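PDB 1J6O: TatD-related deoxyribonuclease from Thermotoga maritima, which probably acts as a metal-dependent deoxyribonuclease that hydrolyses ester bonds in DNA. Local coordinates for residues 200-212 with 244-258. Numbering follows the deposited sequence.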
# COMPACT_ATOMS: atom_id res chain seq x y z
N VAL A 200 14.26 -11.90 -1.52
CA VAL A 200 14.05 -10.90 -0.46
C VAL A 200 12.96 -11.39 0.50
O VAL A 200 13.09 -11.32 1.72
CB VAL A 200 13.59 -9.54 -1.03
CG1 VAL A 200 13.19 -8.62 0.10
CG2 VAL A 200 14.70 -8.91 -1.85
N VAL A 201 11.87 -11.87 -0.07
CA VAL A 201 10.78 -12.38 0.74
C VAL A 201 11.30 -13.53 1.61
O VAL A 201 10.95 -13.66 2.78
CB VAL A 201 9.62 -12.90 -0.14
CG1 VAL A 201 8.66 -13.70 0.71
CG2 VAL A 201 8.87 -11.73 -0.76
N LYS A 202 12.16 -14.36 1.01
CA LYS A 202 12.73 -15.50 1.73
C LYS A 202 13.55 -15.08 2.95
O LYS A 202 13.46 -15.70 4.02
CB LYS A 202 13.58 -16.33 0.76
CG LYS A 202 13.90 -17.75 1.24
CD LYS A 202 14.41 -18.61 0.08
CE LYS A 202 14.87 -20.00 0.54
NZ LYS A 202 15.34 -20.86 -0.62
N ARG A 203 14.34 -14.02 2.79
CA ARG A 203 15.19 -13.49 3.86
C ARG A 203 14.45 -12.72 4.93
O ARG A 203 14.80 -12.79 6.11
CB ARG A 203 16.25 -12.54 3.28
CG ARG A 203 17.14 -13.10 2.17
CD ARG A 203 18.23 -14.01 2.71
NE ARG A 203 19.20 -13.29 3.54
CZ ARG A 203 20.05 -12.36 3.08
NH1 ARG A 203 20.05 -12.02 1.80
NH2 ARG A 203 20.91 -11.79 3.91
N VAL A 204 13.44 -11.97 4.52
CA VAL A 204 12.67 -11.17 5.47
C VAL A 204 11.66 -11.93 6.32
O VAL A 204 11.52 -11.66 7.51
CB VAL A 204 11.96 -10.02 4.72
CG1 VAL A 204 11.07 -9.26 5.67
CG2 VAL A 204 13.01 -9.09 4.10
N GLY A 205 10.95 -12.87 5.71
CA GLY A 205 9.99 -13.62 6.49
C GLY A 205 8.64 -12.94 6.66
O GLY A 205 8.46 -11.77 6.33
N LEU A 206 7.70 -13.69 7.22
CA LEU A 206 6.35 -13.21 7.44
C LEU A 206 6.09 -12.11 8.45
O LEU A 206 5.06 -11.45 8.39
CB LEU A 206 5.43 -14.39 7.75
CG LEU A 206 5.21 -15.41 6.62
CD1 LEU A 206 4.26 -16.49 7.13
CD2 LEU A 206 4.58 -14.75 5.39
N GLU A 207 7.00 -11.88 9.39
CA GLU A 207 6.78 -10.84 10.38
C GLU A 207 6.82 -9.43 9.80
O GLU A 207 6.29 -8.49 10.40
CB GLU A 207 7.84 -10.95 11.48
CG GLU A 207 7.56 -10.12 12.70
CD GLU A 207 8.69 -10.17 13.73
OE1 GLU A 207 9.30 -11.26 13.89
OE2 GLU A 207 8.95 -9.13 14.37
N TYR A 208 7.39 -9.28 8.61
CA TYR A 208 7.48 -7.94 8.03
C TYR A 208 6.81 -7.67 6.70
O TYR A 208 7.15 -6.71 6.03
CB TYR A 208 8.96 -7.58 7.91
CG TYR A 208 9.66 -7.68 9.24
CD1 TYR A 208 9.28 -6.87 10.30
CD2 TYR A 208 10.65 -8.64 9.45
CE1 TYR A 208 9.86 -7.00 11.56
CE2 TYR A 208 11.24 -8.79 10.73
CZ TYR A 208 10.83 -7.96 11.77
OH TYR A 208 11.36 -8.08 13.03
N ILE A 209 5.84 -8.49 6.32
CA ILE A 209 5.20 -8.24 5.04
C ILE A 209 3.68 -8.23 5.06
O ILE A 209 3.05 -8.85 5.91
CB ILE A 209 5.62 -9.31 4.02
CG1 ILE A 209 5.21 -10.68 4.52
CG2 ILE A 209 7.15 -9.31 3.81
CD1 ILE A 209 5.38 -11.79 3.51
N VAL A 210 3.09 -7.48 4.13
CA VAL A 210 1.64 -7.43 4.01
C VAL A 210 1.43 -7.67 2.51
O VAL A 210 2.36 -7.49 1.71
CB VAL A 210 1.00 -6.10 4.40
CG1 VAL A 210 0.98 -5.99 5.92
CG2 VAL A 210 1.74 -4.94 3.71
N LEU A 211 0.23 -8.10 2.14
CA LEU A 211 -0.06 -8.36 0.73
C LEU A 211 -0.73 -7.16 0.09
O LEU A 211 -1.31 -6.30 0.79
CB LEU A 211 -1.05 -9.52 0.61
CG LEU A 211 -0.78 -10.79 1.40
CD1 LEU A 211 -2.06 -11.63 1.42
CD2 LEU A 211 0.38 -11.57 0.75
N GLU A 212 -0.65 -7.08 -1.23
CA GLU A 212 -1.29 -5.98 -1.91
C GLU A 212 -1.43 -6.37 -3.38
O GLU A 212 -0.76 -7.30 -3.85
CB GLU A 212 -0.45 -4.71 -1.82
CG GLU A 212 0.77 -4.70 -2.76
CD GLU A 212 1.49 -3.37 -2.69
OE1 GLU A 212 2.16 -3.15 -1.67
OE2 GLU A 212 1.36 -2.54 -3.64
N LEU A 244 8.71 -19.70 0.99
CA LEU A 244 9.06 -19.82 2.41
C LEU A 244 8.90 -21.23 2.94
O LEU A 244 9.26 -21.49 4.08
CB LEU A 244 8.18 -18.90 3.25
CG LEU A 244 8.41 -17.40 3.07
CD1 LEU A 244 7.34 -16.65 3.83
CD2 LEU A 244 9.79 -17.02 3.57
N GLY A 245 8.35 -22.11 2.12
CA GLY A 245 8.15 -23.48 2.54
C GLY A 245 7.18 -23.60 3.71
O GLY A 245 7.41 -24.40 4.62
N VAL A 246 6.10 -22.81 3.70
CA VAL A 246 5.12 -22.87 4.79
C VAL A 246 3.68 -22.97 4.25
O VAL A 246 3.43 -22.69 3.08
CB VAL A 246 5.22 -21.62 5.74
CG1 VAL A 246 6.65 -21.48 6.25
CG2 VAL A 246 4.79 -20.34 5.02
N PRO A 247 2.73 -23.40 5.08
CA PRO A 247 1.35 -23.51 4.60
C PRO A 247 0.78 -22.13 4.19
O PRO A 247 1.20 -21.09 4.72
CB PRO A 247 0.60 -24.09 5.80
CG PRO A 247 1.66 -24.81 6.58
CD PRO A 247 2.87 -23.92 6.46
N GLU A 248 -0.16 -22.11 3.25
CA GLU A 248 -0.76 -20.85 2.81
C GLU A 248 -1.49 -20.24 4.00
O GLU A 248 -1.63 -19.02 4.12
CB GLU A 248 -1.73 -21.06 1.64
CG GLU A 248 -1.04 -21.47 0.35
CD GLU A 248 -2.00 -21.61 -0.81
OE1 GLU A 248 -3.20 -21.83 -0.56
OE2 GLU A 248 -1.55 -21.51 -1.97
N ALA A 249 -1.96 -21.11 4.90
CA ALA A 249 -2.66 -20.63 6.07
C ALA A 249 -1.72 -19.78 6.90
O ALA A 249 -2.15 -18.82 7.55
CB ALA A 249 -3.16 -21.80 6.90
N LYS A 250 -0.43 -20.11 6.90
CA LYS A 250 0.54 -19.34 7.69
C LYS A 250 0.78 -17.97 7.09
O LYS A 250 0.95 -16.98 7.82
CB LYS A 250 1.89 -20.07 7.83
CG LYS A 250 1.81 -21.43 8.57
CD LYS A 250 2.98 -21.59 9.56
CE LYS A 250 3.18 -23.05 9.94
NZ LYS A 250 1.90 -23.70 10.35
N VAL A 251 0.82 -17.91 5.77
CA VAL A 251 1.04 -16.64 5.10
C VAL A 251 -0.17 -15.73 5.34
O VAL A 251 -0.04 -14.56 5.68
CB VAL A 251 1.24 -16.82 3.59
CG1 VAL A 251 1.58 -15.49 2.98
CG2 VAL A 251 2.34 -17.85 3.32
N ASP A 252 -1.36 -16.30 5.16
CA ASP A 252 -2.59 -15.54 5.35
C ASP A 252 -2.76 -15.01 6.76
O ASP A 252 -3.11 -13.85 6.94
CB ASP A 252 -3.83 -16.37 5.04
CG ASP A 252 -3.99 -16.70 3.57
OD1 ASP A 252 -3.49 -15.97 2.71
OD2 ASP A 252 -4.65 -17.72 3.26
N GLU A 253 -2.54 -15.86 7.75
CA GLU A 253 -2.69 -15.43 9.13
C GLU A 253 -1.76 -14.30 9.50
O GLU A 253 -2.20 -13.29 10.05
CB GLU A 253 -2.47 -16.59 10.10
CG GLU A 253 -2.56 -16.14 11.55
N ALA A 254 -0.48 -14.50 9.21
CA ALA A 254 0.54 -13.53 9.50
C ALA A 254 0.34 -12.19 8.79
O ALA A 254 0.39 -11.12 9.43
CB ALA A 254 1.93 -14.13 9.17
N THR A 255 0.12 -12.21 7.47
CA THR A 255 -0.06 -10.94 6.76
C THR A 255 -1.33 -10.20 7.15
O THR A 255 -1.35 -8.97 7.21
CB THR A 255 -0.02 -11.14 5.22
OG1 THR A 255 -0.98 -12.13 4.82
CG2 THR A 255 1.40 -11.58 4.79
N THR A 256 -2.40 -10.95 7.41
CA THR A 256 -3.65 -10.34 7.80
C THR A 256 -3.50 -9.70 9.19
O THR A 256 -3.96 -8.58 9.41
CB THR A 256 -4.79 -11.39 7.76
OG1 THR A 256 -5.10 -11.67 6.39
CG2 THR A 256 -6.05 -10.88 8.47
N GLU A 257 -2.82 -10.41 10.11
CA GLU A 257 -2.62 -9.87 11.46
C GLU A 257 -1.78 -8.59 11.31
O GLU A 257 -2.04 -7.57 11.95
CB GLU A 257 -1.86 -10.87 12.35
CG GLU A 257 -1.52 -10.29 13.72
CD GLU A 257 -0.95 -11.33 14.69
OE1 GLU A 257 -1.53 -12.43 14.82
OE2 GLU A 257 0.08 -11.03 15.33
N ASN A 258 -0.76 -8.66 10.48
CA ASN A 258 0.09 -7.49 10.27
C ASN A 258 -0.73 -6.31 9.74
O ASN A 258 -0.57 -5.16 10.19
CB ASN A 258 1.19 -7.80 9.25
CG ASN A 258 2.28 -8.67 9.82
OD1 ASN A 258 2.37 -8.84 11.04
ND2 ASN A 258 3.13 -9.21 8.95
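Leu206 reaches from the turn after helix 195-204 against helix 248-264, and each of its side-chain carbons can be assigned a partner. CB lies 3.8 Å from the methyl CB of Ala254, and CG, anti to its own carbonyl carbon (chi1 -66°), is thereby brought to CD1 of Leu244. Beyond it the two methyls part: CD1 comes to 3.4 Å from the backbone O of Lys250, whereas CD2 packs against CD1 of Leu244. CD2 of Leu206 also lies 3.9 Å from CG1 of Val251. The other methyl of Leu244, CD2, sits 3.6 Å from the carbonyl O of Val201, so this one leucine bridges helix 195-204 and Leu206.

Strand 209-211 is the eighth parallel strand of the TIM-barrel-like fold, and residues 248-258 of helix 248-264 cross it at 98°, nearly perpendicular, with the segment axes 7.1 Å apart at closest. At this crossing Thr255 points its CG2 at the backbone O of Ile209, while its OG1 donates to the O of Val251 (2.7 Å), a bond that stays within the helix. The N of Thr255 reaches that same oxygen from the opposite face of its plane. OG1 also lies against CD1 and CG of Leu211, an apolar contact made by the oxygen, which spends its proton on Val251.

Asn258 supplies the polar link. Its ND2 gives a nearly straight bond to the O of Ile209 (3.1 Å, 171° at the hydrogen), with the acceptor lying in the amide plane, and a weak, bent one to the O of Leu206. OD1 accepts from Arg261, which helps fix the amide's flip. A leucine in place of Asn258 would probably leave the carbonyls of Leu206 and Ile209 without this shared donor, loosening the turn's tie to the helix. CB of Asn258 rests on CG1 of Val210, whose side chain lies about 7 Å from that of His164, a predicted metal ligand.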